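Local coordinates for protein putative 2,3,4,5-tetrahydropyridine-2-carboxylate N- succinyltransferase (Campylobacter jejuni, PDB 2RIJ) that probably catalyses the transfer of a succinyl group from succinyl-CoA to tetrahydrodipicolinate, a step of lysine biosynthesis by the diaminopimelate pathway, at residues 22-26 and 128-132; 45-51 and 142-147; 78-82 and 134-140. All blocks are in the same frame, centred on the assembly; numbering follows the deposited sequence. Where two conformers were deposited one is given.

Contact 1 of 3, residues 22-26 and 128-132; sequences YKKPK and CLFED
Lys26 N donates to Leu129 O across 2.8 Å, the one direct hydrogen bond between 22-26 and 128-132; the N-H is somewhat bent away from a straight line (143°). A second link runs through a water that donates to Lys24 O and to Phe130 O, at 2.6 and 2.8 Å, so two backbone carbonyls of non-repetitive chain share one bridging molecule. Pro25, which has no N-H to offer, fits between these two links: its CB lies 4.0 Å from Cys128 CB, a small side chain that leaves room for the ring. Phe130 adds apolar surface, its CD1 3.9 Å from Lys23 CB and its CE1 4.3 Å from Pro25 CG; the carbonyl oxygen of Lys24 lies at the ring edge and that of Lys23 approaches obliquely. Lys23 and Lys26 serve by length. The methylenes of Lys26 run along Phe130 O, while Lys23, bent at chi3 (101°), brings NZ to 3.6 Å from Glu131 OE1, a long salt bridge where both residues are partly exposed. Beyond the pair, Leu129 and Lys26 carry on into backbone bonds with Ala27 and Glu54, and Phe130 and Glu131 bond to Ser79. The contact thus joins the loop between helix 6-17 and strand 27-35 to the end of strand 124-129, with Pro25 against helix 57-69 and Leu129 against helix 138-149.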
ATOM      1  N   TYR A  22      -6.361 -28.289  64.817  1.00 31.48           N
ATOM      2  CA  TYR A  22      -6.474 -29.194  63.669  1.00 30.73           C
ATOM      3  C   TYR A  22      -7.123 -28.477  62.482  1.00 30.00           C
ATOM      4  O   TYR A  22      -8.084 -27.727  62.656  1.00 27.65           O
ATOM      5  CB  TYR A  22      -7.240 -30.466  64.023  1.00 27.56           C
ATOM      6  CG  TYR A  22      -7.200 -31.466  62.906  1.00 27.12           C
ATOM      7  CD1 TYR A  22      -8.128 -31.416  61.867  1.00 25.69           C
ATOM      8  CD2 TYR A  22      -6.220 -32.430  62.856  1.00 25.32           C
ATOM      9  CE1 TYR A  22      -8.065 -32.329  60.780  1.00 26.45           C
ATOM     10  CE2 TYR A  22      -6.152 -33.345  61.794  1.00 27.17           C
ATOM     11  CZ  TYR A  22      -7.095 -33.292  60.773  1.00 18.84           C
ATOM     12  OH  TYR A  22      -7.006 -34.202  59.758  1.00 30.05           O
ATOM     13  N   LYS A  23      -6.540 -28.662  61.287  1.00 30.19           N
ATOM     14  CA  LYS A  23      -7.131 -28.257  60.016  1.00 31.86           C
ATOM     15  C   LYS A  23      -7.151 -29.453  59.063  1.00 27.54           C
ATOM     16  O   LYS A  23      -6.143 -30.128  58.923  1.00 27.49           O
ATOM     17  CB  LYS A  23      -6.294 -27.173  59.342  1.00 35.09           C
ATOM     18  CG  LYS A  23      -6.658 -25.760  59.672  1.00 43.20           C
ATOM     19  CD  LYS A  23      -5.646 -24.788  59.016  1.00 42.80           C
ATOM     20  CE  LYS A  23      -6.152 -24.130  57.729  1.00 57.67           C
ATOM     21  NZ  LYS A  23      -5.378 -22.846  57.448  1.00 58.75           N
ATOM     22  N   LYS A  24      -8.277 -29.679  58.390  1.00 25.86           N
ATOM     23  CA  LYS A  24      -8.353 -30.674  57.344  1.00 28.26           C
ATOM     24  C   LYS A  24      -7.488 -30.236  56.165  1.00 27.78           C
ATOM     25  O   LYS A  24      -7.575 -29.100  55.717  1.00 26.14           O
ATOM     26  CB  LYS A  24      -9.770 -30.827  56.834  1.00 31.50           C
ATOM     27  CG  LYS A  24     -10.784 -31.310  57.839  1.00 35.73           C
ATOM     28  CD  LYS A  24     -12.159 -31.466  57.123  1.00 33.66           C
ATOM     29  CE  LYS A  24     -13.234 -31.918  58.090  1.00 46.87           C
ATOM     30  NZ  LYS A  24     -14.452 -32.393  57.344  1.00 55.83           N
ATOM     31  N   PRO A  25      -6.627 -31.118  55.675  1.00 26.72           N
ATOM     32  CA  PRO A  25      -5.895 -30.761  54.455  1.00 26.96           C
ATOM     33  C   PRO A  25      -6.796 -30.562  53.241  1.00 27.01           C
ATOM     34  O   PRO A  25      -7.796 -31.281  53.038  1.00 26.46           O
ATOM     35  CB  PRO A  25      -4.980 -31.957  54.201  1.00 28.75           C
ATOM     36  CG  PRO A  25      -5.003 -32.779  55.388  1.00 28.18           C
ATOM     37  CD  PRO A  25      -6.244 -32.432  56.202  1.00 29.01           C
ATOM     38  N   LYS A  26      -6.418 -29.602  52.415  1.00 25.70           N
ATOM     39  CA  LYS A  26      -7.116 -29.390  51.166  1.00 29.86           C
ATOM     40  C   LYS A  26      -6.612 -30.341  50.077  1.00 26.23           C
ATOM     41  O   LYS A  26      -7.354 -30.661  49.159  1.00 27.02           O
ATOM     42  CB  LYS A  26      -6.948 -27.945  50.734  1.00 30.54           C
ATOM     43  CG  LYS A  26      -7.425 -26.985  51.819  1.00 38.87           C
ATOM     44  CD  LYS A  26      -7.608 -25.554  51.331  1.00 41.87           C
ATOM     45  CE  LYS A  26      -8.384 -24.695  52.382  1.00 48.21           C
ATOM     46  NZ  LYS A  26      -9.532 -25.426  53.050  1.00 54.13           N
ATOM     47  N   CYS A 128       1.076 -32.738  52.488  1.00 24.93           N
ATOM     48  CA  CYS A 128      -0.240 -32.135  52.460  1.00 26.95           C
ATOM     49  C   CYS A 128      -0.213 -30.615  52.413  1.00 26.42           C
ATOM     50  O   CYS A 128       0.730 -29.972  52.890  1.00 26.47           O
ATOM     51  CB  CYS A 128      -1.130 -32.667  53.588  1.00 28.44           C
ATOM     52  SG  CYS A 128      -0.923 -31.918  55.178  1.00 29.15           S
ATOM     53  N   LEU A 129      -1.263 -30.063  51.807  1.00 24.01           N
ATOM     54  CA  LEU A 129      -1.489 -28.637  51.745  1.00 23.16           C
ATOM     55  C   LEU A 129      -2.667 -28.287  52.646  1.00 24.10           C
ATOM     56  O   LEU A 129      -3.749 -28.873  52.516  1.00 23.18           O
ATOM     57  CB  LEU A 129      -1.778 -28.176  50.313  1.00 23.07           C
ATOM     58  CG  LEU A 129      -0.777 -28.551  49.237  1.00 26.75           C
ATOM     59  CD1 LEU A 129      -1.232 -27.993  47.863  1.00 29.58           C
ATOM     60  CD2 LEU A 129       0.583 -28.042  49.613  1.00 25.86           C
ATOM     61  N   PHE A 130      -2.453 -27.320  53.536  1.00 22.77           N
ATOM     62  CA  PHE A 130      -3.568 -26.725  54.354  1.00 24.62           C
ATOM     63  C   PHE A 130      -4.214 -25.496  53.720  1.00 25.58           C
ATOM     64  O   PHE A 130      -5.369 -25.190  53.991  1.00 27.90           O
ATOM     65  CB  PHE A 130      -3.072 -26.347  55.733  1.00 25.18           C
ATOM     66  CG  PHE A 130      -2.654 -27.522  56.553  1.00 25.39           C
ATOM     67  CD1 PHE A 130      -3.558 -28.516  56.856  1.00 26.38           C
ATOM     68  CD2 PHE A 130      -1.361 -27.627  57.032  1.00 22.93           C
ATOM     69  CE1 PHE A 130      -3.168 -29.624  57.597  1.00 24.29           C
ATOM     70  CE2 PHE A 130      -0.971 -28.719  57.783  1.00 25.92           C
ATOM     71  CZ  PHE A 130      -1.866 -29.724  58.054  1.00 29.54           C
ATOM     72  N   GLU A 131      -3.455 -24.799  52.887  1.00 27.28           N
ATOM     73  CA  GLU A 131      -3.971 -23.677  52.110  0.50 29.67           C
ATOM     74  C   GLU A 131      -3.180 -23.576  50.820  1.00 28.73           C
ATOM     75  O   GLU A 131      -2.211 -24.308  50.623  1.00 26.86           O
ATOM     76  CB  GLU A 131      -3.907 -22.364  52.905  0.50 31.12           C
ATOM     77  CG  GLU A 131      -2.562 -22.053  53.531  0.50 34.04           C
ATOM     78  CD  GLU A 131      -2.653 -21.199  54.800  0.50 32.58           C
ATOM     79  OE1 GLU A 131      -3.747 -20.698  55.106  0.50 37.90           O
ATOM     80  OE2 GLU A 131      -1.626 -21.032  55.496  0.50 31.63           O
ATOM     81  N   ASP A 132      -3.618 -22.691  49.932  1.00 29.08           N
ATOM     82  CA  ASP A 132      -2.985 -22.485  48.622  1.00 28.64           C
ATOM     83  C   ASP A 132      -2.071 -21.265  48.666  1.00 26.37           C
ATOM     84  O   ASP A 132      -2.493 -20.142  48.437  1.00 29.27           O
ATOM     85  CB  ASP A 132      -4.056 -22.354  47.531  1.00 27.92           C
ATOM     86  CG  ASP A 132      -3.476 -21.958  46.173  1.00 30.71           C
ATOM     87  OD1 ASP A 132      -2.332 -22.367  45.851  1.00 25.85           O
ATOM     88  OD2 ASP A 132      -4.181 -21.230  45.424  1.00 32.62           O
TER
HETATM   89  O   HOH W   1      -7.160 -26.568  55.627  1.00 50.04           O

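Contact 2 of 3, residues 45-51 and 142-147; sequences QASFALI and YLKLYL
Tyr142 and Tyr146, one turn apart on helix 138-149, pack against 45-51 in an alpha+beta arrangement, the helix lying over an antiparallel sheet. The axes of strand 45-48 and helix 142-147 are 9.0 Å apart. Both tyrosines have chi1 off the usual stagger, at -91°; Tyr142 slants back beneath Gln45 and Ala46, whereas Tyr146 reaches across the strand to Phe48 N. Tyr142 lies with one face over the backbone, Ala46 N sitting 3.7 Å above the middle of the ring; the methyl of Ala46 is small enough to let the ring come so near, and the extended Gln45 passes its CG by the phenol end. Phe48 turns its side chain toward the helix, with CG anti to its own carbonyl carbon. That puts CB over the face of Tyr146 in a CH-pi contact and directs the ring edge at the same face, a T-shaped pair with planes at 70°. The outer end of the Phe48 ring, CE1 and CZ, reaches the backbone and CB of Leu143. Ile51 closes the other end: its CG1 branch carries CD1 to 3.6 Å from Tyr146 CB and on to Leu143 CD1, while CG2, anti to the backbone N, meets Leu147 CD2. A branched aliphatic chain suits this place, where two branches reach three helix residues. The phenol of Tyr146 also bonds to His211 and to Lys191 of the second subunit, so a buried polar atom has several partners, whereas Ala46 O is buried without any. Phe48 N completes the grip on that phenol, donating to Tyr146 OH at 3.1 Å with an N-H...O angle of 157°.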
ATOM      1  N   GLN A  45      13.078 -35.339  43.033  1.00 23.78           N
ATOM      2  CA  GLN A  45      11.788 -35.636  42.445  1.00 22.37           C
ATOM      3  C   GLN A  45      10.900 -36.318  43.482  1.00 24.15           C
ATOM      4  O   GLN A  45      11.388 -37.023  44.377  1.00 25.52           O
ATOM      5  CB  GLN A  45      11.934 -36.575  41.230  1.00 22.06           C
ATOM      6  CG  GLN A  45      10.644 -36.756  40.463  1.00 18.55           C
ATOM      7  CD  GLN A  45      10.788 -37.537  39.173  1.00 19.94           C
ATOM      8  OE1 GLN A  45      10.258 -37.125  38.120  1.00 22.61           O
ATOM      9  NE2 GLN A  45      11.483 -38.679  39.238  1.00 21.37           N
ATOM     10  N   ALA A  46       9.597 -36.156  43.315  1.00 22.68           N
ATOM     11  CA  ALA A  46       8.593 -36.830  44.106  1.00 22.51           C
ATOM     12  C   ALA A  46       7.556 -37.449  43.164  1.00 21.85           C
ATOM     13  O   ALA A  46       7.173 -36.826  42.150  1.00 24.58           O
ATOM     14  CB  ALA A  46       7.944 -35.830  45.044  1.00 21.25           C
ATOM     15  N   SER A  47       7.164 -38.691  43.423  1.00 21.11           N
ATOM     16  CA  SER A  47       6.173 -39.390  42.605  1.00 21.87           C
ATOM     17  C   SER A  47       5.005 -39.847  43.494  1.00 21.39           C
ATOM     18  O   SER A  47       5.221 -40.426  44.564  1.00 22.56           O
ATOM     19  CB  SER A  47       6.813 -40.579  41.872  1.00 21.20           C
ATOM     20  OG  SER A  47       7.948 -40.167  41.096  1.00 25.21           O
ATOM     21  N   PHE A  48       3.778 -39.589  43.040  1.00 19.42           N
ATOM     22  CA  PHE A  48       2.578 -39.997  43.717  1.00 21.88           C
ATOM     23  C   PHE A  48       1.802 -40.940  42.827  1.00 25.40           C
ATOM     24  O   PHE A  48       1.729 -40.724  41.630  1.00 23.25           O
ATOM     25  CB  PHE A  48       1.674 -38.777  43.989  1.00 18.67           C
ATOM     26  CG  PHE A  48       2.256 -37.738  44.905  1.00 20.66           C
ATOM     27  CD1 PHE A  48       3.105 -36.764  44.426  1.00 23.52           C
ATOM     28  CD2 PHE A  48       1.850 -37.669  46.224  1.00 20.32           C
ATOM     29  CE1 PHE A  48       3.604 -35.762  45.209  1.00 21.25           C
ATOM     30  CE2 PHE A  48       2.348 -36.676  47.051  1.00 21.49           C
ATOM     31  CZ  PHE A  48       3.224 -35.693  46.523  1.00 19.93           C
ATOM     32  N   ALA A  49       1.135 -41.926  43.426  1.00 24.12           N
ATOM     33  CA  ALA A  49       0.220 -42.768  42.674  1.00 25.79           C
ATOM     34  C   ALA A  49      -1.232 -42.440  42.962  1.00 24.94           C
ATOM     35  O   ALA A  49      -2.116 -42.986  42.301  1.00 29.26           O
ATOM     36  CB  ALA A  49       0.491 -44.259  42.974  1.00 23.09           C
ATOM     37  N   LEU A  50      -1.466 -41.551  43.936  1.00 24.32           N
ATOM     38  CA  LEU A  50      -2.820 -41.149  44.356  0.50 25.51           C
ATOM     39  C   LEU A  50      -2.753 -39.726  44.880  1.00 24.75           C
ATOM     40  O   LEU A  50      -1.910 -39.412  45.719  1.00 24.87           O
ATOM     41  CB  LEU A  50      -3.362 -42.038  45.483  0.50 24.56           C
ATOM     42  CG  LEU A  50      -3.804 -43.474  45.211  0.50 26.61           C
ATOM     43  CD1 LEU A  50      -4.041 -44.214  46.555  0.50 23.66           C
ATOM     44  CD2 LEU A  50      -5.041 -43.525  44.297  0.50 24.18           C
ATOM     45  N   ILE A  51      -3.620 -38.870  44.360  1.00 24.91           N
ATOM     46  CA  ILE A  51      -3.749 -37.495  44.786  1.00 24.21           C
ATOM     47  C   ILE A  51      -5.141 -37.314  45.337  1.00 23.62           C
ATOM     48  O   ILE A  51      -6.151 -37.673  44.707  1.00 26.58           O
ATOM     49  CB  ILE A  51      -3.588 -36.508  43.577  1.00 26.82           C
ATOM     50  CG1 ILE A  51      -2.280 -36.742  42.860  1.00 23.51           C
ATOM     51  CG2 ILE A  51      -3.743 -35.043  44.007  1.00 21.46           C
ATOM     52  CD1 ILE A  51      -1.064 -36.388  43.744  1.00 21.13           C
ATOM     53  N   TYR A 142       5.749 -30.566  43.876  1.00 21.10           N
ATOM     54  CA  TYR A 142       5.316 -31.756  43.117  1.00 21.99           C
ATOM     55  C   TYR A 142       3.830 -32.082  43.340  1.00 19.45           C
ATOM     56  O   TYR A 142       3.104 -32.407  42.371  1.00 22.47           O
ATOM     57  CB  TYR A 142       6.222 -32.944  43.407  1.00 22.39           C
ATOM     58  CG  TYR A 142       7.393 -33.051  42.464  1.00 17.62           C
ATOM     59  CD1 TYR A 142       8.548 -32.349  42.689  1.00 20.39           C
ATOM     60  CD2 TYR A 142       7.291 -33.791  41.284  1.00 25.05           C
ATOM     61  CE1 TYR A 142       9.604 -32.420  41.808  1.00 19.06           C
ATOM     62  CE2 TYR A 142       8.348 -33.870  40.401  1.00 23.18           C
ATOM     63  CZ  TYR A 142       9.500 -33.195  40.680  1.00 23.20           C
ATOM     64  OH  TYR A 142      10.571 -33.250  39.816  1.00 22.75           O
ATOM     65  N   LEU A 143       3.339 -31.914  44.575  1.00 21.73           N
ATOM     66  CA  LEU A 143       1.904 -32.103  44.821  1.00 19.89           C
ATOM     67  C   LEU A 143       1.053 -31.098  43.978  1.00 19.90           C
ATOM     68  O   LEU A 143       0.011 -31.473  43.402  1.00 20.46           O
ATOM     69  CB  LEU A 143       1.577 -31.982  46.294  1.00 22.46           C
ATOM     70  CG  LEU A 143       0.121 -32.185  46.695  1.00 21.37           C
ATOM     71  CD1 LEU A 143      -0.479 -33.472  46.164  1.00 19.86           C
ATOM     72  CD2 LEU A 143       0.042 -32.114  48.210  1.00 20.46           C
ATOM     73  N   LYS A 144       1.462 -29.831  43.963  1.00 22.97           N
ATOM     74  CA  LYS A 144       0.829 -28.800  43.153  1.00 21.46           C
ATOM     75  C   LYS A 144       0.851 -29.159  41.644  1.00 20.59           C
ATOM     76  O   LYS A 144      -0.164 -29.091  40.975  1.00 21.29           O
ATOM     77  CB  LYS A 144       1.498 -27.453  43.420  1.00 20.91           C
ATOM     78  CG  LYS A 144       1.167 -26.875  44.839  1.00 21.44           C
ATOM     79  CD  LYS A 144       2.065 -25.721  45.254  1.00 25.99           C
ATOM     80  CE  LYS A 144       1.599 -25.058  46.553  1.00 25.47           C
ATOM     81  NZ  LYS A 144       0.388 -24.248  46.377  1.00 25.60           N
ATOM     82  N   LEU A 145       1.990 -29.608  41.135  1.00 20.38           N
ATOM     83  CA  LEU A 145       2.069 -29.977  39.714  1.00 20.88           C
ATOM     84  C   LEU A 145       1.117 -31.116  39.402  1.00 22.64           C
ATOM     85  O   LEU A 145       0.469 -31.095  38.371  1.00 20.27           O
ATOM     86  CB  LEU A 145       3.497 -30.308  39.324  1.00 22.57           C
ATOM     87  CG  LEU A 145       4.491 -29.120  39.326  1.00 25.09           C
ATOM     88  CD1 LEU A 145       5.928 -29.596  39.048  1.00 25.50           C
ATOM     89  CD2 LEU A 145       4.074 -27.952  38.369  1.00 20.99           C
ATOM     90  N   TYR A 146       1.066 -32.116  40.282  1.00 21.54           N
ATOM     91  CA  TYR A 146       0.114 -33.197  40.181  1.00 20.75           C
ATOM     92  C   TYR A 146      -1.307 -32.741  40.232  1.00 18.85           C
ATOM     93  O   TYR A 146      -2.143 -33.245  39.495  1.00 21.24           O
ATOM     94  CB  TYR A 146       0.365 -34.272  41.256  1.00 21.10           C
ATOM     95  CG  TYR A 146       1.284 -35.438  40.896  1.00 22.02           C
ATOM     96  CD1 TYR A 146       2.663 -35.377  41.070  1.00 20.45           C
ATOM     97  CD2 TYR A 146       0.763 -36.619  40.357  1.00 22.02           C
ATOM     98  CE1 TYR A 146       3.507 -36.470  40.778  1.00 24.13           C
ATOM     99  CE2 TYR A 146       1.580 -37.698  40.069  1.00 17.53           C
ATOM    100  CZ  TYR A 146       2.957 -37.636  40.287  1.00 21.00           C
ATOM    101  OH  TYR A 146       3.703 -38.760  40.009  1.00 21.44           O
ATOM    102  N   LEU A 147      -1.627 -31.779  41.093  1.00 21.00           N
ATOM    103  CA  LEU A 147      -3.010 -31.265  41.160  1.00 21.71           C
ATOM    104  C   LEU A 147      -3.463 -30.700  39.803  1.00 21.60           C
ATOM    105  O   LEU A 147      -4.578 -30.975  39.345  1.00 22.16           O
ATOM    106  CB  LEU A 147      -3.166 -30.213  42.260  1.00 23.87           C
ATOM    107  CG  LEU A 147      -3.194 -30.728  43.684  1.00 25.27           C
ATOM    108  CD1 LEU A 147      -3.070 -29.528  44.706  1.00 20.43           C
ATOM    109  CD2 LEU A 147      -4.472 -31.565  43.929  1.00 20.27           C
TER

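Contact 3 of 3, residues 78-82 and 134-140; sequences ASEFV and EPLSVES
Glu80 sends its carboxylate from strand 80-84 onto the start of helix 138-149, where Leu136, Ser137 and Ser140 all donate to it. This is the tight part of the contact. OE1 takes the backbone N of Leu136 at 2.9 Å and the hydroxyl of Ser140 at 2.7 Å, the two arriving from opposite faces of the carboxylate plane; the amide comes in 41° out of that plane. OE2 receives Ser137 OG at 2.8 Å on the syn side. Although CG sits between the backbone N and the carbonyl carbon (chi1 67°), the chain is extended beyond it, which gives glutamate the length to reach from strand to helix. The serines suit their places because each hydroxyl is short and can both give and take. Ser137 is the N-cap, and its OG accepts from Ser140 N at 3.0 Å while donating to Glu80; with the weak return bond from Ser137 N to Ser140 OG this makes a capping box.

The two flanks are looser, one held by apolar packing and the other through water. Val82 straddles the helix start, CG1 lying 3.7 Å from Glu139 CD and CG2 near Ser137 OG; Val82 and Glu139 are both partly exposed. Toward the other flank Leu136, an exposed residue, rests CD1 3.9 Å from Ser79 OG, and a water joins Ser79 OG, Glu80 OE1 and Glu134 O. Three protein donors and a water around one carboxylate, beside the amino end of a helix, would be expected to favour its charged form, and the negative group would in turn complement the helix dipole.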
ATOM      1  N   ALA A  78       0.697 -23.399  59.251  1.00 30.15           N
ATOM      2  CA  ALA A  78       1.564 -23.333  58.078  1.00 27.82           C
ATOM      3  C   ALA A  78       0.718 -23.723  56.875  1.00 28.31           C
ATOM      4  O   ALA A  78      -0.381 -24.282  57.034  1.00 25.69           O
ATOM      5  CB  ALA A  78       2.761 -24.268  58.248  1.00 26.89           C
ATOM      6  N   SER A  79       1.180 -23.391  55.671  1.00 24.87           N
ATOM      7  CA  SER A  79       0.413 -23.685  54.457  1.00 24.91           C
ATOM      8  C   SER A  79       0.495 -25.155  54.052  1.00 23.79           C
ATOM      9  O   SER A  79      -0.302 -25.646  53.253  1.00 27.47           O
ATOM     10  CB  SER A  79       0.874 -22.815  53.275  1.00 24.18           C
ATOM     11  OG  SER A  79       2.267 -22.876  53.109  1.00 28.87           O
ATOM     12  N   GLU A  80       1.480 -25.854  54.585  1.00 25.05           N
ATOM     13  CA  GLU A  80       1.741 -27.210  54.150  1.00 26.93           C
ATOM     14  C   GLU A  80       2.426 -27.977  55.252  1.00 23.56           C
ATOM     15  O   GLU A  80       2.943 -27.377  56.206  1.00 23.63           O
ATOM     16  CB  GLU A  80       2.633 -27.186  52.885  1.00 24.42           C
ATOM     17  CG  GLU A  80       4.047 -26.667  53.155  1.00 26.66           C
ATOM     18  CD  GLU A  80       4.898 -26.697  51.911  1.00 26.46           C
ATOM     19  OE1 GLU A  80       4.551 -25.976  50.944  1.00 26.95           O
ATOM     20  OE2 GLU A  80       5.931 -27.410  51.925  1.00 23.91           O
ATOM     21  N   PHE A  81       2.410 -29.298  55.118  1.00 22.48           N
ATOM     22  CA  PHE A  81       3.106 -30.201  56.034  1.00 24.00           C
ATOM     23  C   PHE A  81       3.675 -31.360  55.238  1.00 23.17           C
ATOM     24  O   PHE A  81       2.979 -31.969  54.418  1.00 22.74           O
ATOM     25  CB  PHE A  81       2.181 -30.631  57.209  1.00 23.35           C
ATOM     26  CG  PHE A  81       2.733 -31.752  58.044  1.00 25.09           C
ATOM     27  CD1 PHE A  81       3.687 -31.513  59.024  1.00 26.00           C
ATOM     28  CD2 PHE A  81       2.282 -33.047  57.872  1.00 25.87           C
ATOM     29  CE1 PHE A  81       4.186 -32.553  59.802  1.00 23.61           C
ATOM     30  CE2 PHE A  81       2.780 -34.088  58.645  1.00 27.01           C
ATOM     31  CZ  PHE A  81       3.732 -33.827  59.619  1.00 24.86           C
ATOM     32  N   VAL A  82       4.977 -31.597  55.434  1.00 23.61           N
ATOM     33  CA  VAL A  82       5.719 -32.657  54.779  1.00 25.03           C
ATOM     34  C   VAL A  82       6.472 -33.442  55.835  1.00 25.39           C
ATOM     35  O   VAL A  82       7.143 -32.858  56.676  1.00 24.05           O
ATOM     36  CB  VAL A  82       6.736 -32.070  53.773  1.00 24.89           C
ATOM     37  CG1 VAL A  82       7.534 -33.153  53.084  1.00 26.59           C
ATOM     38  CG2 VAL A  82       6.024 -31.166  52.737  1.00 22.35           C
ATOM     39  N   GLU A 134       2.408 -20.109  48.337  1.00 26.52           N
ATOM     40  CA  GLU A 134       3.634 -20.473  47.693  1.00 28.92           C
ATOM     41  C   GLU A 134       4.176 -21.757  48.301  1.00 28.12           C
ATOM     42  O   GLU A 134       4.162 -21.935  49.528  1.00 23.46           O
ATOM     43  CB  GLU A 134       4.679 -19.410  47.906  1.00 31.72           C
ATOM     44  CG  GLU A 134       4.407 -18.107  47.243  1.00 43.02           C
ATOM     45  CD  GLU A 134       5.610 -17.155  47.373  1.00 44.16           C
ATOM     46  OE1 GLU A 134       6.495 -17.414  48.251  1.00 59.57           O
ATOM     47  OE2 GLU A 134       5.659 -16.177  46.576  1.00 62.66           O
ATOM     48  N   PRO A 135       4.673 -22.654  47.448  1.00 25.96           N
ATOM     49  CA  PRO A 135       5.266 -23.876  47.942  1.00 25.79           C
ATOM     50  C   PRO A 135       6.518 -23.589  48.760  1.00 26.67           C
ATOM     51  O   PRO A 135       7.279 -22.686  48.435  1.00 25.28           O
ATOM     52  CB  PRO A 135       5.618 -24.651  46.655  1.00 26.62           C
ATOM     53  CG  PRO A 135       5.685 -23.612  45.572  1.00 25.29           C
ATOM     54  CD  PRO A 135       4.681 -22.577  45.967  1.00 28.56           C
ATOM     55  N   LEU A 136       6.727 -24.369  49.813  1.00 26.77           N
ATOM     56  CA  LEU A 136       7.918 -24.234  50.616  1.00 25.82           C
ATOM     57  C   LEU A 136       8.881 -25.379  50.460  1.00 25.03           C
ATOM     58  O   LEU A 136       9.940 -25.397  51.076  1.00 23.43           O
ATOM     59  CB  LEU A 136       7.499 -24.096  52.058  1.00 25.87           C
ATOM     60  CG  LEU A 136       6.550 -22.927  52.317  1.00 31.01           C
ATOM     61  CD1 LEU A 136       6.074 -23.022  53.731  1.00 30.67           C
ATOM     62  CD2 LEU A 136       7.275 -21.619  52.042  1.00 30.56           C
ATOM     63  N   SER A 137       8.510 -26.366  49.655  1.00 25.22           N
ATOM     64  CA  SER A 137       9.310 -27.581  49.540  1.00 23.49           C
ATOM     65  C   SER A 137       9.218 -28.135  48.145  1.00 24.68           C
ATOM     66  O   SER A 137       8.250 -27.875  47.441  1.00 23.09           O
ATOM     67  CB  SER A 137       8.871 -28.639  50.555  1.00 25.42           C
ATOM     68  OG  SER A 137       7.529 -29.074  50.398  1.00 23.45           O
ATOM     69  N   VAL A 138      10.217 -28.929  47.771  1.00 23.51           N
ATOM     70  CA  VAL A 138      10.164 -29.728  46.557  1.00 23.21           C
ATOM     71  C   VAL A 138       8.913 -30.613  46.570  1.00 22.54           C
ATOM     72  O   VAL A 138       8.193 -30.709  45.579  1.00 22.45           O
ATOM     73  CB  VAL A 138      11.417 -30.579  46.368  1.00 23.06           C
ATOM     74  CG1 VAL A 138      11.271 -31.446  45.111  1.00 23.99           C
ATOM     75  CG2 VAL A 138      12.681 -29.670  46.276  1.00 27.27           C
ATOM     76  N   GLU A 139       8.650 -31.240  47.699  1.00 22.36           N
ATOM     77  CA  GLU A 139       7.510 -32.128  47.834  1.00 23.75           C
ATOM     78  C   GLU A 139       6.174 -31.417  47.536  1.00 23.08           C
ATOM     79  O   GLU A 139       5.296 -31.979  46.869  1.00 23.35           O
ATOM     80  CB  GLU A 139       7.485 -32.741  49.256  1.00 25.75           C
ATOM     81  CG  GLU A 139       8.664 -33.684  49.586  1.00 28.40           C
ATOM     82  CD  GLU A 139       9.877 -33.013  50.260  1.00 30.40           C
ATOM     83  OE1 GLU A 139      10.182 -31.805  50.024  1.00 29.18           O
ATOM     84  OE2 GLU A 139      10.570 -33.734  51.013  1.00 29.89           O
ATOM     85  N   SER A 140       5.977 -30.220  48.098  1.00 22.72           N
ATOM     86  CA  SER A 140       4.738 -29.495  47.870  1.00 23.08           C
ATOM     87  C   SER A 140       4.655 -28.948  46.438  1.00 21.77           C
ATOM     88  O   SER A 140       3.581 -28.914  45.873  1.00 21.21           O
ATOM     89  CB  SER A 140       4.487 -28.402  48.898  1.00 23.53           C
ATOM     90  OG  SER A 140       5.405 -27.361  48.763  1.00 26.93           O
TER
HETATM   91  O   HOH W   2       2.602 -24.043  50.663  1.00 26.32           O

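In the fold
All three contacts lie within the N-terminal domain and reach the same antiparallel sheet. Contacts 1 and 3 are closest, with centres about 10 Å apart, and lie on neighbouring strands of the sheet, 124-129 and 80-84; contacts 2 and 3 are about 12 Å apart and use successive parts of helix 138-149; contacts 1 and 2 are about 15 Å apart. Along the chain the first segments come in the order 22-26, 45-51, 78-82, and the partners follow as 128-132, 134-140, 142-147. Contact 3 is therefore nested inside contact 2, and contact 1 crosses both. Strand 124-129 and the helix after it thus bring early parts of the chain together in one compact unit, away from the predicted succinyl-CoA site.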